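Local coordinates for protein RNA-directed RNA polymerase (Infectious pancreatic necrosis virus, PDB 3ZED) that acts as the viral RNA-dependent RNA polymerase, probably found both free and covalently linked to genomic RNA, and associates with the capsid protein VP3, at residues Leu331-Val335 / Trp440-Ala444; Met445-Ser450 / Ser781-Arg786. The contacts are given in a common frame with arbitrary orientation. Residue numbers count along the deposited sequence, not the author numbering.

Interaction 1. Residues Leu331-Val335 / Trp440-Ala444; sequences LLSMV and WATFA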
loop_
_atom_site.group_PDB
_atom_site.type_symbol
_atom_site.label_atom_id
_atom_site.label_comp_id
_atom_site.label_asym_id
_atom_site.label_seq_id
_atom_site.Cartn_x
_atom_site.Cartn_y
_atom_site.Cartn_z
ATOM N N LEU B 331 -7.442 11.866 -7.937
ATOM C CA LEU B 331 -7.933 12.846 -6.949
ATOM C C LEU B 331 -7.437 12.528 -5.522
ATOM O O LEU B 331 -7.011 13.437 -4.815
ATOM C CB LEU B 331 -9.468 12.927 -6.975
ATOM C CG LEU B 331 -10.115 13.485 -8.249
ATOM C CD1 LEU B 331 -11.623 13.192 -8.264
ATOM C CD2 LEU B 331 -9.856 14.983 -8.411
ATOM N N LEU B 332 -7.451 11.246 -5.126
ATOM C CA LEU B 332 -6.964 10.807 -3.818
ATOM C C LEU B 332 -5.449 11.036 -3.681
ATOM O O LEU B 332 -4.989 11.531 -2.650
ATOM C CB LEU B 332 -7.270 9.298 -3.577
ATOM C CG LEU B 332 -8.716 8.874 -3.336
ATOM C CD1 LEU B 332 -8.809 7.393 -3.170
ATOM C CD2 LEU B 332 -9.307 9.551 -2.115
ATOM N N SER B 333 -4.688 10.665 -4.733
ATOM C CA SER B 333 -3.224 10.752 -4.786
ATOM C C SER B 333 -2.753 12.184 -4.740
ATOM O O SER B 333 -1.664 12.420 -4.225
ATOM C CB SER B 333 -2.674 10.044 -6.020
ATOM O OG SER B 333 -2.995 8.668 -5.935
ATOM N N MET B 334 -3.576 13.141 -5.223
ATOM C CA MET B 334 -3.267 14.573 -5.150
ATOM C C MET B 334 -3.236 15.060 -3.670
ATOM O O MET B 334 -2.553 16.026 -3.365
ATOM C CB MET B 334 -4.282 15.385 -5.964
ATOM C CG MET B 334 -3.979 15.406 -7.435
ATOM S SD MET B 334 -5.314 16.118 -8.436
ATOM C CE MET B 334 -5.202 17.841 -7.978
ATOM N N VAL B 335 -3.940 14.374 -2.762
ATOM C CA VAL B 335 -3.977 14.739 -1.333
ATOM C C VAL B 335 -2.791 14.071 -0.585
ATOM O O VAL B 335 -2.101 14.725 0.191
ATOM C CB VAL B 335 -5.355 14.372 -0.675
ATOM C CG1 VAL B 335 -5.399 14.754 0.810
ATOM C CG2 VAL B 335 -6.525 15.005 -1.441
ATOM N N TRP B 440 -12.090 21.274 -2.149
ATOM C CA TRP B 440 -11.180 20.173 -1.846
ATOM C C TRP B 440 -11.367 19.649 -0.412
ATOM O O TRP B 440 -11.185 18.452 -0.194
ATOM C CB TRP B 440 -9.733 20.548 -2.137
ATOM C CG TRP B 440 -9.379 20.260 -3.563
ATOM C CD1 TRP B 440 -9.488 21.111 -4.628
ATOM C CD2 TRP B 440 -8.969 18.994 -4.098
ATOM N NE1 TRP B 440 -9.090 20.474 -5.783
ATOM C CE2 TRP B 440 -8.766 19.172 -5.486
ATOM C CE3 TRP B 440 -8.728 17.730 -3.533
ATOM C CZ2 TRP B 440 -8.370 18.122 -6.323
ATOM C CZ3 TRP B 440 -8.289 16.704 -4.354
ATOM C CH2 TRP B 440 -8.119 16.901 -5.733
ATOM N N ALA B 441 -11.801 20.509 0.536
ATOM C CA ALA B 441 -12.138 20.087 1.911
ATOM C C ALA B 441 -13.380 19.180 1.864
ATOM O O ALA B 441 -13.430 18.201 2.596
ATOM C CB ALA B 441 -12.406 21.305 2.799
ATOM N N THR B 442 -14.334 19.464 0.947
ATOM C CA THR B 442 -15.555 18.674 0.743
ATOM C C THR B 442 -15.198 17.308 0.162
ATOM O O THR B 442 -15.681 16.289 0.657
ATOM C CB THR B 442 -16.539 19.433 -0.170
ATOM O OG1 THR B 442 -16.787 20.707 0.415
ATOM C CG2 THR B 442 -17.869 18.686 -0.370
ATOM N N PHE B 443 -14.352 17.287 -0.889
ATOM C CA PHE B 443 -13.943 16.026 -1.483
ATOM C C PHE B 443 -13.233 15.181 -0.458
ATOM O O PHE B 443 -13.648 14.046 -0.239
ATOM C CB PHE B 443 -13.050 16.229 -2.719
ATOM C CG PHE B 443 -12.475 14.928 -3.236
ATOM C CD1 PHE B 443 -13.302 13.958 -3.809
ATOM C CD2 PHE B 443 -11.125 14.630 -3.066
ATOM C CE1 PHE B 443 -12.781 12.727 -4.239
ATOM C CE2 PHE B 443 -10.603 13.392 -3.482
ATOM C CZ PHE B 443 -11.434 12.448 -4.067
ATOM N N ALA B 444 -12.204 15.740 0.206
ATOM C CA ALA B 444 -11.372 14.989 1.152
ATOM C C ALA B 444 -12.123 14.514 2.390
ATOM O O ALA B 444 -11.995 13.341 2.749
ATOM C CB ALA B 444 -10.168 15.823 1.568
#

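Interaction 2. Residues Met445-Ser450 / Ser781-Arg786; sequences MNVAPS and SLTETR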
loop_
_atom_site.group_PDB
_atom_site.type_symbol
_atom_site.label_atom_id
_atom_site.label_comp_id
_atom_site.label_asym_id
_atom_site.label_seq_id
_atom_site.Cartn_x
_atom_site.Cartn_y
_atom_site.Cartn_z
ATOM N N MET B 445 -12.911 15.401 3.027
ATOM C CA MET B 445 -13.582 15.084 4.285
ATOM C C MET B 445 -14.954 14.467 4.145
ATOM O O MET B 445 -15.314 13.607 4.943
ATOM C CB MET B 445 -13.727 16.351 5.170
ATOM C CG MET B 445 -12.406 17.076 5.490
ATOM S SD MET B 445 -11.024 16.027 6.075
ATOM C CE MET B 445 -11.704 15.384 7.583
ATOM N N ASN B 446 -15.738 14.937 3.195
ATOM C CA ASN B 446 -17.135 14.553 3.134
ATOM C C ASN B 446 -17.485 13.503 2.102
ATOM O O ASN B 446 -18.541 12.888 2.246
ATOM C CB ASN B 446 -17.996 15.808 2.884
ATOM C CG ASN B 446 -17.775 16.918 3.884
ATOM O OD1 ASN B 446 -17.189 17.938 3.573
ATOM N ND2 ASN B 446 -18.268 16.764 5.096
ATOM N N VAL B 447 -16.666 13.306 1.055
ATOM C CA VAL B 447 -17.055 12.353 0.006
ATOM C C VAL B 447 -16.028 11.229 -0.192
ATOM O O VAL B 447 -16.424 10.064 -0.206
ATOM C CB VAL B 447 -17.347 13.096 -1.334
ATOM C CG1 VAL B 447 -17.629 12.127 -2.486
ATOM C CG2 VAL B 447 -18.487 14.107 -1.179
ATOM N N ALA B 448 -14.745 11.569 -0.396
ATOM C CA ALA B 448 -13.680 10.608 -0.708
ATOM C C ALA B 448 -13.671 9.353 0.189
ATOM O O ALA B 448 -13.601 8.275 -0.386
ATOM C CB ALA B 448 -12.310 11.279 -0.674
ATOM N N PRO B 449 -13.773 9.406 1.544
ATOM C CA PRO B 449 -13.740 8.159 2.322
ATOM C C PRO B 449 -14.800 7.126 1.908
ATOM O O PRO B 449 -14.483 5.932 1.943
ATOM C CB PRO B 449 -13.940 8.632 3.763
ATOM C CG PRO B 449 -13.389 10.029 3.775
ATOM C CD PRO B 449 -13.845 10.579 2.448
ATOM N N SER B 450 -16.006 7.559 1.445
ATOM C CA SER B 450 -17.072 6.619 1.044
ATOM C C SER B 450 -16.960 6.178 -0.409
ATOM O O SER B 450 -17.724 5.318 -0.856
ATOM C CB SER B 450 -18.456 7.193 1.319
ATOM O OG SER B 450 -18.761 7.013 2.689
ATOM N N SER B 781 -21.942 12.883 6.338
ATOM C CA SER B 781 -21.880 13.056 4.892
ATOM C C SER B 781 -21.398 11.729 4.233
ATOM O O SER B 781 -21.810 11.415 3.116
ATOM C CB SER B 781 -20.929 14.199 4.555
ATOM O OG SER B 781 -19.619 13.923 5.036
ATOM N N LEU B 782 -20.556 10.939 4.956
ATOM C CA LEU B 782 -20.051 9.643 4.490
ATOM C C LEU B 782 -21.212 8.654 4.243
ATOM O O LEU B 782 -21.209 7.951 3.230
ATOM C CB LEU B 782 -19.007 9.053 5.458
ATOM C CG LEU B 782 -17.784 9.932 5.786
ATOM C CD1 LEU B 782 -16.781 9.185 6.663
ATOM C CD2 LEU B 782 -17.107 10.450 4.532
ATOM N N THR B 783 -22.234 8.666 5.115
ATOM C CA THR B 783 -23.445 7.852 4.965
ATOM C C THR B 783 -24.287 8.395 3.792
ATOM O O THR B 783 -24.788 7.607 2.987
ATOM C CB THR B 783 -24.236 7.829 6.273
ATOM O OG1 THR B 783 -23.420 7.209 7.271
ATOM C CG2 THR B 783 -25.574 7.086 6.146
ATOM N N GLU B 784 -24.421 9.735 3.699
ATOM C CA GLU B 784 -25.128 10.424 2.630
ATOM C C GLU B 784 -24.498 10.077 1.265
ATOM O O GLU B 784 -25.233 9.759 0.330
ATOM C CB GLU B 784 -25.134 11.944 2.873
ATOM C CG GLU B 784 -25.890 12.328 4.136
ATOM C CD GLU B 784 -26.159 13.808 4.315
ATOM O OE1 GLU B 784 -25.232 14.529 4.747
ATOM O OE2 GLU B 784 -27.310 14.237 4.070
ATOM N N THR B 785 -23.153 10.068 1.176
ATOM C CA THR B 785 -22.404 9.695 -0.030
ATOM C C THR B 785 -22.708 8.240 -0.407
ATOM O O THR B 785 -23.001 7.971 -1.572
ATOM C CB THR B 785 -20.894 9.910 0.176
ATOM O OG1 THR B 785 -20.688 11.260 0.560
ATOM C CG2 THR B 785 -20.075 9.622 -1.080
ATOM N N ARG B 786 -22.654 7.316 0.571
ATOM C CA ARG B 786 -22.903 5.892 0.341
ATOM C C ARG B 786 -24.336 5.658 -0.202
ATOM O O ARG B 786 -24.496 4.905 -1.169
ATOM C CB ARG B 786 -22.650 5.089 1.622
ATOM C CG ARG B 786 -22.667 3.585 1.421
ATOM C CD ARG B 786 -23.575 2.881 2.394
ATOM N NE ARG B 786 -23.291 3.256 3.779
ATOM C CZ ARG B 786 -24.222 3.446 4.708
ATOM N NH1 ARG B 786 -25.512 3.286 4.412
ATOM N NH2 ARG B 786 -23.875 3.799 5.940
#

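Interaction 1. Residues Leu331-Val335 / Trp440-Ala444
In this buried apolar contact between helices 326-340 and 438-452, two aromatic bumps on 440-444 reach to the ridged surface of 331-335. The axes of the short segments come no closer than 11.2 Å and cross at -107°, a gap that large rings can fill. Trp440 pushes its six-membered ring into the hollow between Leu331, Met334 and Val335, spaced i, i+3, i+4 on one helical face. Its CZ3 meets Val335 CG2 at 3.8 Å, CZ2 meets Met334 CE at 3.6 Å, and Met334 SD lies obliquely, 5.1 Å from the ring centroid, a Met-aromatic contact; Leu331 O lies at the ring's edge. Leu331 is the complementary bump: CD2 touches Trp440 CH2 at 3.7 Å, while CB meets Phe443 CZ at 3.5 Å; that tip also meets Leu332. Trp440 NE1 bonds to Trp219 O. Phe270 and Ile271 of helix 260-278 cover the aromatics, an apolar VP3-chain residue packs on Trp440, and Met415, Met419 and Leu423 of helix 412-426 line the side where Leu332 and Val335 end.

Interaction 2. Residues Met445-Ser450 / Ser781-Arg786
This is a close helix-helix crossing that joins helix 438-452, in the catalytic polymerase region of the sequence, to helix 781-789 near the C-terminal end of the modelled chain. The axes of the short segments approach to 7.9 Å and cross at -54°, a spacing made possible by the small serines and threonine at the interface. Leu782, Ser450 and Thr785 have the most surface covered. Leu782 supplies the apolar plug: its CD2 lies 3.7 Å from Pro449 CB, 3.7 Å from Met445 O and 3.6 Å from Asn446 O, while Pro412, Gln413 and Gln416 of helix 412-426 close round the same side chain. Helix 438-452 is irregular here, with a pi-type turn at 445-447 and a kink at 449-450; Pro449, which has no amide proton to give, suits such a break. One residue on, Ser450 points its CA-to-CB bond toward the partner helix and donates from OG to Leu782 O at 2.7 Å. That carbonyl also accepts the helical bond of Arg786 N, so the serine adds a second donor without disrupting the helix. Thr785 is well chosen for a mixed surface. Its hydroxyl turns back on its own helix, OG1 donating to Ser781 O at 2.8 Å, and its methyl CG2 is left to pack against Val447 CG1 and Ser450 CB, each 3.8 Å away. Asn446 ties down the start of helix 781-789: its OD1 accepts from Arg732, and its ND2 donates to Ser781 OG at 3.1 Å, with an N-H...O angle of 157°.

In the fold
Helix 438-452 serves both contacts in succession, presenting its aromatic residues to 331-335 in interaction 1 and its kinked, more polar part to 781-786 in interaction 2. The two centres are 12 Å apart. A probable hydrogen bond from Ala448 N to Phe443 O, 2.7 Å, spans five residues, as expected for the pi-type turn, and couples the segments along the helix. Across the interface, Leu332 CD2 of interaction 1 also packs on Ala448 CB at 3.8 Å. Interaction 1 lies nearer a predicted GTP-binding site, with about 12 Å between the side chains of Leu331 and Pro250, whereas interaction 2 fastens the C-terminal helix 781-789 to helix 438-452, away from the known sites.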